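Alcohol dehydrogenase, zinc-containing (Thermotoga maritima, PDB 1VJ0) probably acts as a zinc-dependent oxidoreductase of the medium-chain alcohol dehydrogenase family, with a zinc ion in each of two metal sites. Local coordinates at residues Met175-Phe187 with Pro206-Leu218. Residues are numbered along the deposited sequence; the frame is centred on the assembly and turned at random.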
ATOM      1  N   MET A 175      11.813  -7.628  27.582  1.00 35.54           N
ATOM      2  CA  MET A 175      11.087  -8.752  26.963  1.00 36.95           C
ATOM      3  C   MET A 175      10.472  -8.389  25.597  1.00 37.49           C
ATOM      4  O   MET A 175      10.501  -9.179  24.653  1.00 38.36           O
ATOM      5  CB  MET A 175      10.021  -9.244  27.934  1.00 37.75           C
ATOM      6  CG  MET A 175       8.863  -9.890  27.226  1.00 37.77           C
ATOM      7  SD  MET A 175       7.613 -10.352  28.362  1.00 37.31           S
ATOM      8  CE  MET A 175       7.014  -8.795  28.987  1.00 38.46           C
ATOM      9  N   ALA A 176       9.952  -7.176  25.487  1.00 37.01           N
ATOM     10  CA  ALA A 176       9.234  -6.713  24.311  1.00 37.67           C
ATOM     11  C   ALA A 176      10.108  -6.665  23.074  1.00 39.09           C
ATOM     12  O   ALA A 176       9.619  -6.747  21.940  1.00 38.79           O
ATOM     13  CB  ALA A 176       8.721  -5.302  24.557  1.00 37.17           C
ATOM     14  N   MET A 177      11.393  -6.503  23.306  1.00 39.32           N
ATOM     15  CA  MET A 177      12.363  -6.233  22.250  1.00 41.60           C
ATOM     16  C   MET A 177      12.410  -7.393  21.286  1.00 40.85           C
ATOM     17  O   MET A 177      12.680  -7.210  20.097  1.00 41.84           O
ATOM     18  CB  MET A 177      13.762  -6.111  22.851  1.00 42.36           C
ATOM     19  CG  MET A 177      13.957  -4.987  23.796  1.00 47.80           C
ATOM     20  SD  MET A 177      13.982  -3.481  22.843  1.00 54.57           S
ATOM     21  CE  MET A 177      12.202  -3.083  22.686  1.00 53.86           C
ATOM     22  N   CYS A 178      12.207  -8.588  21.811  1.00 38.96           N
ATOM     23  CA  CYS A 178      12.281  -9.737  20.965  1.00 38.09           C
ATOM     24  C   CYS A 178      10.884 -10.148  20.496  1.00 36.78           C
ATOM     25  O   CYS A 178      10.485  -9.769  19.356  1.00 34.54           O
ATOM     26  CB  CYS A 178      12.945 -10.878  21.710  0.65 37.82           C
ATOM     27  SG  CYS A 178      12.987 -12.297  20.670  0.65 41.10           S
ATOM     28  N   SER A 179      10.150 -10.868  21.370  1.00 32.91           N
ATOM     29  CA  SER A 179       8.866 -11.411  20.974  1.00 32.37           C
ATOM     30  C   SER A 179       7.917 -10.296  20.515  1.00 31.31           C
ATOM     31  O   SER A 179       7.239 -10.430  19.533  1.00 30.12           O
ATOM     32  CB  SER A 179       8.260 -12.180  22.158  0.65 32.98           C
ATOM     33  OG  SER A 179       8.289 -11.370  23.338  0.65 34.68           O
ATOM     34  N   GLY A 180       7.920  -9.168  21.197  1.00 29.99           N
ATOM     35  CA  GLY A 180       7.027  -8.077  20.852  1.00 29.85           C
ATOM     36  C   GLY A 180       7.268  -7.404  19.523  1.00 29.44           C
ATOM     37  O   GLY A 180       6.306  -7.106  18.796  1.00 28.82           O
ATOM     38  N   ALA A 181       8.518  -7.191  19.153  1.00 28.81           N
ATOM     39  CA  ALA A 181       8.791  -6.585  17.858  1.00 29.21           C
ATOM     40  C   ALA A 181       8.554  -7.528  16.676  1.00 29.57           C
ATOM     41  O   ALA A 181       8.142  -7.105  15.584  1.00 27.88           O
ATOM     42  CB  ALA A 181      10.181  -5.997  17.841  1.00 30.00           C
ATOM     43  N   THR A 182       8.760  -8.831  16.897  1.00 29.20           N
ATOM     44  CA  THR A 182       8.431  -9.786  15.875  1.00 28.57           C
ATOM     45  C   THR A 182       6.904  -9.843  15.694  1.00 29.25           C
ATOM     46  O   THR A 182       6.407  -9.809  14.557  1.00 28.50           O
ATOM     47  CB  THR A 182       9.065 -11.149  16.223  1.00 29.55           C
ATOM     48  OG1 THR A 182      10.472 -11.021  16.168  1.00 29.57           O
ATOM     49  CG2 THR A 182       8.705 -12.193  15.187  1.00 29.94           C
ATOM     50  N   ALA A 183       6.143  -9.883  16.793  1.00 29.27           N
ATOM     51  CA  ALA A 183       4.687  -9.802  16.689  1.00 29.55           C
ATOM     52  C   ALA A 183       4.246  -8.482  15.993  1.00 29.10           C
ATOM     53  O   ALA A 183       3.383  -8.478  15.129  1.00 28.98           O
ATOM     54  CB  ALA A 183       4.030  -9.944  18.096  1.00 29.40           C
ATOM     55  N   TYR A 184       4.863  -7.358  16.355  1.00 28.93           N
ATOM     56  CA  TYR A 184       4.562  -6.112  15.669  1.00 27.63           C
ATOM     57  C   TYR A 184       4.801  -6.227  14.168  1.00 27.01           C
ATOM     58  O   TYR A 184       3.939  -5.850  13.350  1.00 26.08           O
ATOM     59  CB  TYR A 184       5.230  -4.849  16.312  1.00 27.30           C
ATOM     60  CG  TYR A 184       4.685  -3.688  15.552  1.00 27.26           C
ATOM     61  CD1 TYR A 184       3.412  -3.233  15.801  1.00 29.51           C
ATOM     62  CD2 TYR A 184       5.371  -3.167  14.474  1.00 26.26           C
ATOM     63  CE1 TYR A 184       2.832  -2.267  15.010  1.00 29.87           C
ATOM     64  CE2 TYR A 184       4.802  -2.177  13.679  1.00 27.78           C
ATOM     65  CZ  TYR A 184       3.541  -1.748  13.947  1.00 28.80           C
ATOM     66  OH  TYR A 184       2.986  -0.799  13.127  1.00 32.01           O
ATOM     67  N   HIS A 185       5.964  -6.720  13.773  1.00 26.31           N
ATOM     68  CA  HIS A 185       6.299  -6.913  12.380  1.00 26.91           C
ATOM     69  C   HIS A 185       5.137  -7.655  11.686  1.00 27.21           C
ATOM     70  O   HIS A 185       4.683  -7.321  10.570  1.00 25.25           O
ATOM     71  CB  HIS A 185       7.635  -7.710  12.301  1.00 26.45           C
ATOM     72  CG  HIS A 185       8.140  -7.968  10.914  1.00 25.84           C
ATOM     73  ND1 HIS A 185       9.373  -8.550  10.670  1.00 25.35           N
ATOM     74  CD2 HIS A 185       7.632  -7.655   9.705  1.00 26.21           C
ATOM     75  CE1 HIS A 185       9.559  -8.643   9.365  1.00 28.42           C
ATOM     76  NE2 HIS A 185       8.522  -8.090   8.750  1.00 24.66           N
ATOM     77  N   ALA A 186       4.648  -8.687  12.343  1.00 28.02           N
ATOM     78  CA  ALA A 186       3.618  -9.518  11.750  1.00 28.42           C
ATOM     79  C   ALA A 186       2.352  -8.793  11.439  1.00 29.24           C
ATOM     80  O   ALA A 186       1.707  -9.064  10.429  1.00 30.52           O
ATOM     81  CB  ALA A 186       3.292 -10.641  12.683  1.00 30.17           C
ATOM     82  N   PHE A 187       1.953  -7.920  12.354  1.00 28.66           N
ATOM     83  CA  PHE A 187       0.775  -7.067  12.199  1.00 28.89           C
ATOM     84  C   PHE A 187       1.003  -5.934  11.228  1.00 29.88           C
ATOM     85  O   PHE A 187       0.087  -5.588  10.449  1.00 30.15           O
ATOM     86  CB  PHE A 187       0.332  -6.557  13.567  1.00 28.69           C
ATOM     87  CG  PHE A 187      -0.435  -7.581  14.365  1.00 28.08           C
ATOM     88  CD1 PHE A 187       0.222  -8.497  15.169  1.00 28.52           C
ATOM     89  CD2 PHE A 187      -1.843  -7.603  14.332  1.00 30.85           C
ATOM     90  CE1 PHE A 187      -0.498  -9.466  15.894  1.00 30.55           C
ATOM     91  CE2 PHE A 187      -2.567  -8.529  15.057  1.00 30.05           C
ATOM     92  CZ  PHE A 187      -1.864  -9.509  15.836  1.00 29.81           C
ATOM     93  N   PRO A 206       4.925 -15.808  24.764  1.00 29.23           N
ATOM     94  CA  PRO A 206       5.098 -14.328  24.694  1.00 28.93           C
ATOM     95  C   PRO A 206       4.783 -13.716  23.339  1.00 29.04           C
ATOM     96  O   PRO A 206       4.174 -12.627  23.257  1.00 28.38           O
ATOM     97  CB  PRO A 206       6.576 -14.134  25.037  1.00 28.68           C
ATOM     98  CG  PRO A 206       6.839 -15.248  25.991  1.00 30.16           C
ATOM     99  CD  PRO A 206       6.053 -16.470  25.437  1.00 28.63           C
ATOM    100  N   LEU A 207       5.189 -14.384  22.272  1.00 29.40           N
ATOM    101  CA  LEU A 207       4.871 -13.904  20.925  1.00 29.84           C
ATOM    102  C   LEU A 207       3.373 -13.755  20.702  1.00 29.50           C
ATOM    103  O   LEU A 207       2.854 -12.657  20.321  1.00 30.75           O
ATOM    104  CB  LEU A 207       5.489 -14.836  19.887  1.00 30.24           C
ATOM    105  CG  LEU A 207       5.262 -14.480  18.397  1.00 31.33           C
ATOM    106  CD1 LEU A 207       5.940 -13.193  18.058  1.00 32.28           C
ATOM    107  CD2 LEU A 207       5.791 -15.560  17.517  1.00 30.21           C
ATOM    108  N   GLY A 208       2.636 -14.851  20.928  1.00 29.01           N
ATOM    109  CA  GLY A 208       1.182 -14.816  20.745  1.00 28.02           C
ATOM    110  C   GLY A 208       0.495 -13.831  21.690  1.00 28.15           C
ATOM    111  O   GLY A 208      -0.456 -13.108  21.302  1.00 26.77           O
ATOM    112  N   LEU A 209       0.990 -13.763  22.914  1.00 28.90           N
ATOM    113  CA  LEU A 209       0.435 -12.830  23.911  1.00 28.80           C
ATOM    114  C   LEU A 209       0.680 -11.340  23.618  1.00 28.46           C
ATOM    115  O   LEU A 209      -0.244 -10.512  23.742  1.00 27.59           O
ATOM    116  CB  LEU A 209       0.904 -13.217  25.290  1.00 28.80           C
ATOM    117  CG  LEU A 209       0.436 -14.589  25.810  1.00 29.18           C
ATOM    118  CD1 LEU A 209       1.247 -14.951  27.020  1.00 28.05           C
ATOM    119  CD2 LEU A 209      -1.052 -14.577  26.147  1.00 27.54           C
ATOM    120  N   PHE A 210       1.863 -10.985  23.161  1.00 28.98           N
ATOM    121  CA  PHE A 210       2.074  -9.633  22.627  1.00 29.65           C
ATOM    122  C   PHE A 210       1.146  -9.366  21.448  1.00 29.65           C
ATOM    123  O   PHE A 210       0.619  -8.266  21.341  1.00 30.97           O
ATOM    124  CB  PHE A 210       3.550  -9.397  22.209  1.00 30.22           C
ATOM    125  CG  PHE A 210       4.372  -8.763  23.257  1.00 31.29           C
ATOM    126  CD1 PHE A 210       4.988  -9.523  24.244  1.00 32.40           C
ATOM    127  CD2 PHE A 210       4.547  -7.381  23.261  1.00 33.00           C
ATOM    128  CE1 PHE A 210       5.753  -8.911  25.217  1.00 35.71           C
ATOM    129  CE2 PHE A 210       5.324  -6.789  24.202  1.00 31.88           C
ATOM    130  CZ  PHE A 210       5.902  -7.537  25.204  1.00 32.54           C
ATOM    131  N   GLY A 211       0.937 -10.378  20.595  1.00 28.23           N
ATOM    132  CA  GLY A 211      -0.029 -10.323  19.475  1.00 29.49           C
ATOM    133  C   GLY A 211      -1.405  -9.861  19.939  1.00 28.87           C
ATOM    134  O   GLY A 211      -2.051  -9.053  19.269  1.00 31.05           O
ATOM    135  N   VAL A 212      -1.858 -10.384  21.089  1.00 27.69           N
ATOM    136  CA  VAL A 212      -3.165  -9.996  21.662  1.00 26.74           C
ATOM    137  C   VAL A 212      -3.223  -8.488  21.922  1.00 27.42           C
ATOM    138  O   VAL A 212      -4.147  -7.793  21.456  1.00 28.95           O
ATOM    139  CB  VAL A 212      -3.487 -10.778  22.979  1.00 26.64           C
ATOM    140  CG1 VAL A 212      -4.762 -10.243  23.658  1.00 27.75           C
ATOM    141  CG2 VAL A 212      -3.662 -12.303  22.661  1.00 27.67           C
ATOM    142  N   VAL A 213      -2.229  -7.968  22.631  1.00 27.01           N
ATOM    143  CA  VAL A 213      -2.161  -6.552  22.956  1.00 26.89           C
ATOM    144  C   VAL A 213      -1.988  -5.666  21.711  1.00 27.50           C
ATOM    145  O   VAL A 213      -2.625  -4.605  21.601  1.00 27.68           O
ATOM    146  CB  VAL A 213      -1.052  -6.318  24.008  1.00 27.07           C
ATOM    147  CG1 VAL A 213      -0.787  -4.842  24.262  1.00 26.51           C
ATOM    148  CG2 VAL A 213      -1.403  -7.040  25.293  1.00 28.88           C
ATOM    149  N   ILE A 214      -1.194  -6.117  20.736  1.00 26.34           N
ATOM    150  CA  ILE A 214      -0.980  -5.357  19.523  1.00 28.14           C
ATOM    151  C   ILE A 214      -2.273  -5.358  18.756  1.00 28.18           C
ATOM    152  O   ILE A 214      -2.690  -4.296  18.306  1.00 28.26           O
ATOM    153  CB  ILE A 214       0.165  -5.911  18.703  1.00 27.94           C
ATOM    154  CG1 ILE A 214       1.501  -5.684  19.440  1.00 27.60           C
ATOM    155  CG2 ILE A 214       0.215  -5.352  17.281  1.00 30.73           C
ATOM    156  CD1 ILE A 214       2.596  -6.691  18.975  1.00 29.12           C
ATOM    157  N   ALA A 215      -2.916  -6.513  18.626  1.00 27.40           N
ATOM    158  CA  ALA A 215      -4.200  -6.572  17.889  1.00 28.22           C
ATOM    159  C   ALA A 215      -5.214  -5.608  18.475  1.00 28.46           C
ATOM    160  O   ALA A 215      -5.863  -4.857  17.760  1.00 27.57           O
ATOM    161  CB  ALA A 215      -4.777  -7.998  17.876  1.00 27.50           C
ATOM    162  N   ARG A 216      -5.334  -5.635  19.802  1.00 28.45           N
ATOM    163  CA  ARG A 216      -6.242  -4.734  20.519  1.00 29.58           C
ATOM    164  C   ARG A 216      -5.849  -3.262  20.259  1.00 28.98           C
ATOM    165  O   ARG A 216      -6.689  -2.445  19.950  1.00 29.03           O
ATOM    166  CB  ARG A 216      -6.208  -5.016  22.019  1.00 29.20           C
ATOM    167  CG  ARG A 216      -7.118  -6.104  22.513  1.00 33.15           C
ATOM    168  CD  ARG A 216      -8.575  -5.630  22.883  1.00 35.68           C
ATOM    169  NE  ARG A 216      -9.446  -5.642  21.702  1.00 35.55           N
ATOM    170  CZ  ARG A 216     -10.288  -6.610  21.353  1.00 36.77           C
ATOM    171  NH1 ARG A 216     -10.414  -7.697  22.092  1.00 35.39           N
ATOM    172  NH2 ARG A 216     -11.014  -6.488  20.245  1.00 35.97           N
ATOM    173  N   SER A 217      -4.563  -2.951  20.354  1.00 27.59           N
ATOM    174  CA  SER A 217      -4.090  -1.590  20.214  1.00 28.10           C
ATOM    175  C   SER A 217      -4.279  -0.970  18.836  1.00 27.59           C
ATOM    176  O   SER A 217      -4.473   0.234  18.740  1.00 26.22           O
ATOM    177  CB  SER A 217      -2.616  -1.515  20.614  1.00 28.41           C
ATOM    178  OG  SER A 217      -2.476  -1.940  21.952  1.00 30.41           O
ATOM    179  N   LEU A 218      -4.257  -1.804  17.807  1.00 28.20           N
ATOM    180  CA  LEU A 218      -4.458  -1.372  16.410  1.00 28.85           C
ATOM    181  C   LEU A 218      -5.943  -1.333  16.028  1.00 28.14           C
ATOM    182  O   LEU A 218      -6.297  -0.884  14.950  1.00 28.99           O
ATOM    183  CB  LEU A 218      -3.702  -2.297  15.472  1.00 28.83           C
ATOM    184  CG  LEU A 218      -2.180  -2.308  15.666  1.00 31.24           C
ATOM    185  CD1 LEU A 218      -1.502  -3.252  14.712  1.00 34.71           C
ATOM    186  CD2 LEU A 218      -1.604  -0.903  15.537  1.00 32.43           C
TER
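Gly180 lays its CA over one face of the Phe210 ring, 3.9 Å from the ring centroid, a CH-pi contact offset toward the rim. Met175 approaches the same ring at its edge, SD in the ring plane 5.3 Å from the centroid as a Met-aromatic contact; Pro206 O is also in plane there, while Ala176 CB meets Phe210 CZ at 3.7 Å. The second ring, Phe187, takes Ile214 CG2 over one face, 4.1 Å from its centroid, with Ala215 N also over a face and Ala183 O in plane at the edge; Ala215 CB touches Phe187 CE2 at 3.6 Å. These contacts join helix 170-188, which carries the zinc ligand Cys178, to helix 206-217, which follows the first strand of the Rossmann-type parallel sheet and holds the last glycine of a probable GxGxxG dinucleotide-binding turn. The axes cross at -61° and come within 8.1 Å, with knobs-into-holes packing: Ala183 sits among Leu207, Phe210, Gly211 and Ile214, and Phe210 among Met175, Ala176, Ser179 and Gly180. Were Phe210 replaced by an alanine, the latter hole would probably be left unfilled and Met175 SD would lose its aromatic partner. Leu207, its CG anti to the backbone N (chi1 -180°), brings CD1 to within 3.8 Å of Ala183 CB. Tyr184 meets Ile214 CG2 through CD1, and its OH hydrogen-bonds with Ser193 OG of a second subunit.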